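Local atomic coordinates of putative beta-glucosidase (Bifidobacterium adolescentis, PDB entry 5WAB), a protein that hydrolyses beta-glucosides as a family 3 glycoside hydrolase, and may also release terminal arabinopyranose from ginsenoside Rb2. Residues A18-L29 with L249-I260; V240-N248 with R268-M277. All coordinates share one frame; numbering follows the deposited sequence.

Contact 1: residues A18-L29 with L249-I260; sequences ASLTSGGDAWHL and LEMPPSYTDDQI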
loop_
_atom_site.group_PDB
_atom_site.type_symbol
_atom_site.label_atom_id
_atom_site.label_comp_id
_atom_site.label_asym_id
_atom_site.label_seq_id
_atom_site.Cartn_x
_atom_site.Cartn_y
_atom_site.Cartn_z
ATOM N N ALA A 18 27.532 0.327 -22.074
ATOM C CA ALA A 18 26.544 -0.736 -22.212
ATOM C C ALA A 18 26.519 -1.652 -20.999
ATOM O O ALA A 18 25.453 -2.165 -20.640
ATOM C CB ALA A 18 26.806 -1.546 -23.481
ATOM N N SER A 19 27.665 -1.870 -20.347
ATOM C CA SER A 19 27.660 -2.750 -19.183
ATOM C C SER A 19 26.828 -2.160 -18.053
ATOM O O SER A 19 26.215 -2.905 -17.282
ATOM C CB SER A 19 29.086 -3.035 -18.699
ATOM O OG SER A 19 29.715 -1.872 -18.195
ATOM N N LEU A 20 26.781 -0.830 -17.949
ATOM C CA LEU A 20 26.017 -0.197 -16.883
ATOM C C LEU A 20 24.520 -0.449 -17.006
ATOM O O LEU A 20 23.794 -0.276 -16.021
ATOM C CB LEU A 20 26.277 1.309 -16.874
ATOM C CG LEU A 20 27.650 1.792 -16.422
ATOM C CD1 LEU A 20 27.663 3.305 -16.462
ATOM C CD2 LEU A 20 27.985 1.291 -15.027
ATOM N N THR A 21 24.046 -0.850 -18.183
ATOM C CA THR A 21 22.623 -1.045 -18.417
ATOM C C THR A 21 22.129 -2.413 -17.954
ATOM O O THR A 21 20.988 -2.786 -18.268
ATOM C CB THR A 21 22.308 -0.825 -19.900
ATOM O OG1 THR A 21 22.929 -1.844 -20.689
ATOM C CG2 THR A 21 22.853 0.525 -20.337
ATOM N N SER A 22 22.961 -3.155 -17.224
ATOM C CA SER A 22 22.570 -4.406 -16.590
ATOM C C SER A 22 23.490 -4.635 -15.402
ATOM O O SER A 22 24.670 -4.283 -15.441
ATOM C CB SER A 22 22.643 -5.591 -17.557
ATOM O OG SER A 22 23.985 -5.865 -17.906
ATOM N N GLY A 23 22.940 -5.236 -14.351
ATOM C CA GLY A 23 23.681 -5.382 -13.113
ATOM C C GLY A 23 24.928 -6.229 -13.271
ATOM O O GLY A 23 25.111 -6.960 -14.247
ATOM N N GLY A 24 25.810 -6.113 -12.276
ATOM C CA GLY A 24 26.986 -6.968 -12.244
ATOM C C GLY A 24 26.624 -8.422 -12.005
ATOM O O GLY A 24 27.107 -9.317 -12.704
ATOM N N ASP A 25 25.779 -8.678 -11.014
ATOM C CA ASP A 25 25.156 -9.988 -10.849
ATOM C C ASP A 25 23.697 -9.745 -10.475
ATOM O O ASP A 25 23.168 -8.641 -10.643
ATOM C CB ASP A 25 25.928 -10.850 -9.836
ATOM C CG ASP A 25 25.913 -10.284 -8.423
ATOM O OD1 ASP A 25 25.273 -9.242 -8.178
ATOM O OD2 ASP A 25 26.560 -10.894 -7.546
ATOM N N ALA A 26 23.034 -10.776 -9.949
ATOM C CA ALA A 26 21.616 -10.674 -9.627
ATOM C C ALA A 26 21.326 -9.722 -8.474
ATOM O O ALA A 26 20.150 -9.469 -8.191
ATOM C CB ALA A 26 21.049 -12.058 -9.295
ATOM N N TRP A 27 22.352 -9.203 -7.791
ATOM C CA TRP A 27 22.113 -8.370 -6.619
ATOM C C TRP A 27 23.029 -7.157 -6.541
ATOM O O TRP A 27 23.077 -6.508 -5.487
ATOM C CB TRP A 27 22.237 -9.198 -5.343
ATOM C CG TRP A 27 21.235 -10.291 -5.311
ATOM C CD1 TRP A 27 19.887 -10.160 -5.163
ATOM C CD2 TRP A 27 21.490 -11.690 -5.462
ATOM N NE1 TRP A 27 19.284 -11.395 -5.202
ATOM C CE2 TRP A 27 20.249 -12.351 -5.384
ATOM C CE3 TRP A 27 22.648 -12.448 -5.649
ATOM C CZ2 TRP A 27 20.135 -13.736 -5.485
ATOM C CZ3 TRP A 27 22.535 -13.820 -5.750
ATOM C CH2 TRP A 27 21.287 -14.451 -5.667
ATOM N N HIS A 28 23.754 -6.838 -7.609
ATOM C CA HIS A 28 24.659 -5.703 -7.622
ATOM C C HIS A 28 24.509 -4.945 -8.930
ATOM O O HIS A 28 24.283 -5.536 -9.987
ATOM C CB HIS A 28 26.120 -6.130 -7.448
ATOM C CG HIS A 28 26.407 -6.768 -6.127
ATOM N ND1 HIS A 28 26.074 -8.073 -5.837
ATOM C CD2 HIS A 28 26.974 -6.266 -5.004
ATOM C CE1 HIS A 28 26.442 -8.353 -4.600
ATOM N NE2 HIS A 28 26.991 -7.274 -4.073
ATOM N N LEU A 29 24.654 -3.627 -8.843
ATOM C CA LEU A 29 24.784 -2.809 -10.031
ATOM C C LEU A 29 26.078 -3.177 -10.762
ATOM O O LEU A 29 26.945 -3.876 -10.230
ATOM C CB LEU A 29 24.778 -1.330 -9.648
ATOM C CG LEU A 29 23.607 -0.826 -8.798
ATOM C CD1 LEU A 29 23.841 0.622 -8.380
ATOM C CD2 LEU A 29 22.286 -0.961 -9.532
ATOM N N LEU A 249 18.161 -0.363 -16.569
ATOM C CA LEU A 249 18.903 -1.447 -15.935
ATOM C C LEU A 249 18.165 -2.768 -16.098
ATOM O O LEU A 249 17.025 -2.909 -15.641
ATOM C CB LEU A 249 19.120 -1.140 -14.451
ATOM C CG LEU A 249 19.970 -2.102 -13.620
ATOM C CD1 LEU A 249 21.440 -2.056 -14.019
ATOM C CD2 LEU A 249 19.797 -1.798 -12.141
ATOM N N GLU A 250 18.843 -3.748 -16.695
ATOM C CA GLU A 250 18.350 -5.119 -16.735
ATOM C C GLU A 250 18.805 -5.843 -15.476
ATOM O O GLU A 250 19.993 -5.818 -15.135
ATOM C CB GLU A 250 18.864 -5.866 -17.967
ATOM C CG GLU A 250 18.403 -7.325 -18.026
ATOM C CD GLU A 250 19.354 -8.242 -18.793
ATOM O OE1 GLU A 250 20.576 -7.988 -18.785
ATOM O OE2 GLU A 250 18.879 -9.227 -19.399
ATOM N N MET A 251 17.856 -6.474 -14.783
ATOM C CA MET A 251 18.153 -7.287 -13.615
ATOM C C MET A 251 17.310 -8.557 -13.686
ATOM O O MET A 251 16.106 -8.482 -13.989
ATOM C CB MET A 251 17.873 -6.531 -12.314
ATOM C CG MET A 251 18.780 -5.336 -12.085
ATOM S SD MET A 251 20.496 -5.752 -11.748
ATOM C CE MET A 251 20.355 -6.592 -10.170
ATOM N N PRO A 252 17.905 -9.734 -13.458
ATOM C CA PRO A 252 19.347 -9.899 -13.276
ATOM C C PRO A 252 20.028 -9.877 -14.636
ATOM O O PRO A 252 19.330 -9.959 -15.647
ATOM C CB PRO A 252 19.457 -11.269 -12.605
ATOM C CG PRO A 252 18.308 -12.031 -13.165
ATOM C CD PRO A 252 17.191 -11.018 -13.341
ATOM N N PRO A 253 21.347 -9.722 -14.671
ATOM C CA PRO A 253 22.043 -9.704 -15.962
ATOM C C PRO A 253 21.944 -11.052 -16.662
ATOM O O PRO A 253 22.289 -12.095 -16.101
ATOM C CB PRO A 253 23.491 -9.371 -15.580
ATOM C CG PRO A 253 23.611 -9.819 -14.156
ATOM C CD PRO A 253 22.274 -9.538 -13.543
ATOM N N SER A 254 21.470 -11.022 -17.901
ATOM C CA SER A 254 21.484 -12.187 -18.771
ATOM C C SER A 254 22.786 -12.307 -19.549
ATOM O O SER A 254 22.908 -13.192 -20.405
ATOM C CB SER A 254 20.291 -12.135 -19.726
ATOM O OG SER A 254 20.290 -10.925 -20.459
ATOM N N TYR A 255 23.758 -11.443 -19.256
ATOM C CA TYR A 255 25.045 -11.406 -19.953
ATOM C C TYR A 255 24.839 -11.206 -21.454
ATOM O O TYR A 255 25.364 -11.943 -22.290
ATOM C CB TYR A 255 25.874 -12.655 -19.640
ATOM C CG TYR A 255 26.249 -12.715 -18.174
ATOM C CD1 TYR A 255 25.395 -13.283 -17.237
ATOM C CD2 TYR A 255 27.436 -12.161 -17.721
ATOM C CE1 TYR A 255 25.729 -13.318 -15.893
ATOM C CE2 TYR A 255 27.775 -12.185 -16.381
ATOM C CZ TYR A 255 26.920 -12.765 -15.472
ATOM O OH TYR A 255 27.257 -12.794 -14.137
ATOM N N THR A 256 24.078 -10.156 -21.788
ATOM C CA THR A 256 23.738 -9.811 -23.161
ATOM C C THR A 256 24.008 -8.337 -23.433
ATOM O O THR A 256 23.356 -7.731 -24.290
ATOM C CB THR A 256 22.273 -10.134 -23.477
ATOM O OG1 THR A 256 21.423 -9.567 -22.471
ATOM C CG2 THR A 256 22.040 -11.646 -23.561
ATOM N N ASP A 257 24.969 -7.743 -22.716
ATOM C CA ASP A 257 25.321 -6.353 -22.983
ATOM C C ASP A 257 25.892 -6.177 -24.379
ATOM O O ASP A 257 25.857 -5.065 -24.912
ATOM C CB ASP A 257 26.323 -5.831 -21.958
ATOM C CG ASP A 257 25.778 -5.836 -20.559
ATOM O OD1 ASP A 257 24.539 -5.875 -20.402
ATOM O OD2 ASP A 257 26.594 -5.796 -19.616
ATOM N N ASP A 258 26.419 -7.251 -24.976
ATOM C CA ASP A 258 26.948 -7.153 -26.330
ATOM C C ASP A 258 25.866 -6.710 -27.306
ATOM O O ASP A 258 26.169 -6.073 -28.324
ATOM C CB ASP A 258 27.565 -8.494 -26.748
ATOM C CG ASP A 258 26.550 -9.641 -26.764
ATOM O OD1 ASP A 258 25.732 -9.732 -25.823
ATOM O OD2 ASP A 258 26.583 -10.473 -27.700
ATOM N N GLN A 259 24.600 -7.013 -27.000
ATOM C CA GLN A 259 23.496 -6.560 -27.838
ATOM C C GLN A 259 23.330 -5.045 -27.790
ATOM O O GLN A 259 22.960 -4.433 -28.800
ATOM C CB GLN A 259 22.198 -7.257 -27.420
ATOM C CG GLN A 259 22.267 -8.770 -27.513
ATOM C CD GLN A 259 21.009 -9.457 -27.008
ATOM O OE1 GLN A 259 19.979 -8.818 -26.781
ATOM N NE2 GLN A 259 21.086 -10.774 -26.836
ATOM N N ILE A 260 23.596 -4.422 -26.639
ATOM C CA ILE A 260 23.556 -2.965 -26.576
ATOM C C ILE A 260 24.689 -2.370 -27.401
ATOM O O ILE A 260 24.502 -1.372 -28.108
ATOM C CB ILE A 260 23.606 -2.480 -25.114
ATOM C CG1 ILE A 260 22.503 -3.143 -24.285
ATOM C CG2 ILE A 260 23.528 -0.948 -25.053
ATOM C CD1 ILE A 260 21.084 -2.838 -24.768
#
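Ser22 and Glu250 lie side by side as a single beta bridge, their CA atoms 4.3 Å apart. Two backbone bonds fix it: Glu250 N to Thr21 O at 2.8 Å and Gly23 N to Glu250 O at 3.1 Å. Packing is tight around these bonds. The CD1 branch of Leu249 lies against Gly23 N and Leu20 O, while CD2 touches Leu29 CD2, the two side chains crossing at about a right angle. Met251, bent at chi2 and chi3, sets SD 3.5 Å from Gly23 CA, an approach that relies on the lack of a side chain there, and Pro253 CG presses on Gly23 O at 3.2 Å. Ser22 OG, turned between its backbone N and carbonyl carbon (chi1 68°), donates to the syn lone pair of Asp257 OD1 at 2.6 Å, and Arg239 NH1 forms a salt bridge with the same oxygen. Ala26 CB meets Pro252 CB at 3.8 Å in partly exposed packing. By contrast, the solvent side is thinly joined. Tyr255 is exposed, its OH 3.8 Å from Gly24 O, and Asp25 OD1 serves its own loop, accepting from Trp27 N in an Asx turn and from His28 ND1. The bridge thus ties the N-terminal segment to the loop between helices 239-245 and 257-265 of the TIM-barrel-like N-terminal domain of family 3 glycosidases.

Contact 2: residues V240-N248 with R268-M277; sequences VASLNAGLN and RIQPEQLDRM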
loop_
_atom_site.group_PDB
_atom_site.type_symbol
_atom_site.label_atom_id
_atom_site.label_comp_id
_atom_site.label_asym_id
_atom_site.label_seq_id
_atom_site.Cartn_x
_atom_site.Cartn_y
_atom_site.Cartn_z
ATOM N N VAL A 240 17.462 -4.391 -26.536
ATOM C CA VAL A 240 17.448 -3.147 -27.297
ATOM C C VAL A 240 16.119 -2.426 -27.120
ATOM O O VAL A 240 16.083 -1.210 -26.887
ATOM C CB VAL A 240 17.746 -3.426 -28.783
ATOM C CG1 VAL A 240 17.737 -2.135 -29.582
ATOM C CG2 VAL A 240 19.070 -4.127 -28.922
ATOM N N ALA A 241 15.008 -3.164 -27.197
ATOM C CA ALA A 241 13.696 -2.534 -27.074
ATOM C C ALA A 241 13.503 -1.911 -25.699
ATOM O O ALA A 241 12.973 -0.799 -25.584
ATOM C CB ALA A 241 12.595 -3.552 -27.362
ATOM N N SER A 242 13.941 -2.603 -24.644
ATOM C CA SER A 242 13.795 -2.064 -23.294
ATOM C C SER A 242 14.602 -0.786 -23.117
ATOM O O SER A 242 14.109 0.191 -22.543
ATOM C CB SER A 242 14.210 -3.108 -22.255
ATOM O OG SER A 242 13.338 -4.225 -22.276
ATOM N N LEU A 243 15.848 -0.775 -23.596
ATOM C CA LEU A 243 16.671 0.418 -23.453
ATOM C C LEU A 243 16.051 1.601 -24.184
ATOM O O LEU A 243 16.030 2.722 -23.661
ATOM C CB LEU A 243 18.080 0.162 -23.981
ATOM C CG LEU A 243 19.071 1.240 -23.540
ATOM C CD1 LEU A 243 19.743 0.851 -22.225
ATOM C CD2 LEU A 243 20.086 1.540 -24.619
ATOM N N ASN A 244 15.533 1.369 -25.395
ATOM C CA ASN A 244 14.903 2.446 -26.148
ATOM C C ASN A 244 13.623 2.918 -25.481
ATOM O O ASN A 244 13.246 4.084 -25.625
ATOM C CB ASN A 244 14.627 1.998 -27.581
ATOM C CG ASN A 244 15.872 2.021 -28.452
ATOM O OD1 ASN A 244 16.813 2.772 -28.189
ATOM N ND2 ASN A 244 15.886 1.195 -29.494
ATOM N N ALA A 245 12.947 2.042 -24.743
ATOM C CA ALA A 245 11.730 2.451 -24.057
ATOM C C ALA A 245 12.019 3.312 -22.835
ATOM O O ALA A 245 11.130 4.043 -22.386
ATOM C CB ALA A 245 10.917 1.221 -23.644
ATOM N N GLY A 246 13.232 3.242 -22.291
ATOM C CA GLY A 246 13.581 4.025 -21.123
ATOM C C GLY A 246 13.963 3.199 -19.911
ATOM O O GLY A 246 14.089 3.730 -18.803
ATOM N N LEU A 247 14.173 1.900 -20.108
ATOM C CA LEU A 247 14.631 1.018 -19.040
ATOM C C LEU A 247 16.146 1.137 -18.908
ATOM O O LEU A 247 16.889 0.760 -19.821
ATOM C CB LEU A 247 14.234 -0.424 -19.325
ATOM C CG LEU A 247 14.476 -1.356 -18.142
ATOM C CD1 LEU A 247 13.211 -1.465 -17.289
ATOM C CD2 LEU A 247 14.953 -2.713 -18.624
ATOM N N ASN A 248 16.610 1.666 -17.780
ATOM C CA ASN A 248 18.044 1.854 -17.603
ATOM C C ASN A 248 18.777 0.553 -17.308
ATOM O O ASN A 248 19.919 0.381 -17.744
ATOM C CB ASN A 248 18.306 2.848 -16.478
ATOM C CG ASN A 248 17.634 4.174 -16.720
ATOM O OD1 ASN A 248 16.414 4.299 -16.587
ATOM N ND2 ASN A 248 18.421 5.175 -17.094
ATOM N N ARG A 268 20.406 1.093 -34.174
ATOM C CA ARG A 268 19.171 0.719 -33.489
ATOM C C ARG A 268 18.994 1.450 -32.167
ATOM O O ARG A 268 17.865 1.555 -31.680
ATOM C CB ARG A 268 19.119 -0.786 -33.254
ATOM C CG ARG A 268 18.762 -1.580 -34.488
ATOM C CD ARG A 268 18.830 -3.054 -34.186
ATOM N NE ARG A 268 20.209 -3.489 -33.995
ATOM C CZ ARG A 268 20.551 -4.565 -33.300
ATOM N NH1 ARG A 268 19.615 -5.297 -32.716
ATOM N NH2 ARG A 268 21.825 -4.898 -33.171
ATOM N N ILE A 269 20.080 1.943 -31.579
ATOM C CA ILE A 269 20.040 2.777 -30.385
ATOM C C ILE A 269 20.770 4.070 -30.715
ATOM O O ILE A 269 21.938 4.038 -31.122
ATOM C CB ILE A 269 20.690 2.082 -29.180
ATOM C CG1 ILE A 269 19.968 0.775 -28.848
ATOM C CG2 ILE A 269 20.693 3.003 -27.975
ATOM C CD1 ILE A 269 20.627 -0.006 -27.751
ATOM N N GLN A 270 20.082 5.200 -30.562
ATOM C CA GLN A 270 20.741 6.486 -30.736
ATOM C C GLN A 270 21.801 6.672 -29.654
ATOM O O GLN A 270 21.577 6.297 -28.494
ATOM C CB GLN A 270 19.738 7.642 -30.694
ATOM C CG GLN A 270 18.630 7.562 -31.727
ATOM C CD GLN A 270 19.139 7.685 -33.150
ATOM O OE1 GLN A 270 19.814 8.655 -33.495
ATOM N NE2 GLN A 270 18.827 6.697 -33.982
ATOM N N PRO A 271 22.971 7.213 -30.004
ATOM C CA PRO A 271 24.008 7.463 -28.988
ATOM C C PRO A 271 23.526 8.307 -27.830
ATOM O O PRO A 271 23.991 8.122 -26.699
ATOM C CB PRO A 271 25.106 8.178 -29.788
ATOM C CG PRO A 271 24.930 7.668 -31.179
ATOM C CD PRO A 271 23.445 7.500 -31.367
ATOM N N GLU A 272 22.600 9.232 -28.079
ATOM C CA GLU A 272 22.039 10.029 -26.995
ATOM C C GLU A 272 21.233 9.162 -26.031
ATOM O O GLU A 272 21.246 9.397 -24.817
ATOM C CB GLU A 272 21.167 11.148 -27.562
ATOM C CG GLU A 272 21.916 12.187 -28.386
ATOM C CD GLU A 272 22.238 11.716 -29.799
ATOM O OE1 GLU A 272 21.779 10.618 -30.187
ATOM O OE2 GLU A 272 22.951 12.454 -30.522
ATOM N N GLN A 273 20.524 8.157 -26.552
ATOM C CA GLN A 273 19.690 7.324 -25.688
ATOM C C GLN A 273 20.529 6.455 -24.763
ATOM O O GLN A 273 20.223 6.341 -23.571
ATOM C CB GLN A 273 18.750 6.453 -26.524
ATOM C CG GLN A 273 17.838 5.558 -25.694
ATOM C CD GLN A 273 16.870 6.344 -24.818
ATOM O OE1 GLN A 273 16.651 7.541 -25.017
ATOM N NE2 GLN A 273 16.285 5.669 -23.844
ATOM N N LEU A 274 21.592 5.840 -25.285
ATOM C CA LEU A 274 22.472 5.056 -24.424
ATOM C C LEU A 274 23.173 5.941 -23.402
ATOM O O LEU A 274 23.328 5.553 -22.238
ATOM C CB LEU A 274 23.499 4.301 -25.264
ATOM C CG LEU A 274 24.503 3.464 -24.468
ATOM C CD1 LEU A 274 23.800 2.498 -23.531
ATOM C CD2 LEU A 274 25.427 2.720 -25.407
ATOM N N ASP A 275 23.616 7.130 -23.821
ATOM C CA ASP A 275 24.237 8.057 -22.882
ATOM C C ASP A 275 23.267 8.444 -21.772
ATOM O O ASP A 275 23.642 8.458 -20.596
ATOM C CB ASP A 275 24.756 9.288 -23.624
ATOM C CG ASP A 275 26.100 9.039 -24.294
ATOM O OD1 ASP A 275 26.646 7.930 -24.124
ATOM O OD2 ASP A 275 26.602 9.934 -25.008
ATOM N N ARG A 276 22.011 8.733 -22.121
ATOM C CA ARG A 276 21.018 9.078 -21.105
ATOM C C ARG A 276 20.796 7.917 -20.143
ATOM O O ARG A 276 20.810 8.098 -18.919
ATOM C CB ARG A 276 19.702 9.486 -21.772
ATOM C CG ARG A 276 19.658 10.936 -22.223
ATOM C CD ARG A 276 18.333 11.304 -22.873
ATOM N NE ARG A 276 18.139 10.548 -24.110
ATOM C CZ ARG A 276 17.280 10.870 -25.074
ATOM N NH1 ARG A 276 16.521 11.954 -24.964
ATOM N NH2 ARG A 276 17.181 10.106 -26.156
ATOM N N MET A 277 20.613 6.710 -20.682
ATOM C CA MET A 277 20.357 5.545 -19.843
ATOM C C MET A 277 21.545 5.212 -18.952
ATOM O O MET A 277 21.371 4.935 -17.760
ATOM C CB MET A 277 19.994 4.350 -20.724
ATOM C CG MET A 277 18.640 4.466 -21.400
ATOM S SD MET A 277 17.282 4.445 -20.198
ATOM C CE MET A 277 16.883 6.180 -20.020
HETATM O O HOH W 1 17.401 5.325 -29.192
#
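A buried helix-helix contact in the N-terminal, TIM-barrel-related domain joins helix 239-245 and its exit loop to the start of helix 271-292 and the residues leading into it; the axes of 240-245 and 271-277 approach to 9.9 Å at 78°. Leu243 fills the angle between them: its CD2 meets Ile269 CD1 at 3.5 Å, the two side chains crossing at about a right angle, while CD1 packs on Met277 CB, those side chains sliding past each other in opposite directions. Val240 CG1 extends this apolar patch over Ile269 CG1. Three side-chain amides then grip backbone carbonyls. Asn244 ND2 donates to Arg268 O at 3.0 Å, and its OD1 accepts from a water that in turn accepts from Gln270 N at the N-cap. Gln273, bent at chi2 (64°), brings NE2 3.0 Å from Leu243 O, which also accepts from Gly246 N in the Schellman motif. Asn248 ND2 reaches Met277 O at 3.0 Å, in the carbonyl plane on a lone pair, and lies 3.4 Å from Met277 SD. A leucine in place of Asn248 would probably leave Met277 O and Val229 N, the donor to its OD1, without these partners. Neutral amide-to-carbonyl bonds round an apolar centre are consistent with a contact held by directional bonds and packing, with no salt bridge between the two segments.

In the fold
The two contacts have centres about 14 Å apart on the same side of the chain's centre, and their segments alternate in sequence: 18-29, 240-248, 249-260, 268-277. Asn248 and Leu249 are consecutive, so one passage of chain leaves contact 2 and enters contact 1. Helices 239-245, 257-265 and 271-292 follow one another, with 257-265 supplying contact 1 between the two helices of contact 2. Direct packing joins the sites: Thr21 CG2 lies 3.7 Å from Leu243 CD1, and Ile260 CG2 lies 3.8 Å from Leu274 CD1. The N-terminal segment is therefore packed against the helices that follow strand 228-230, the last strand of the domain's parallel sheet.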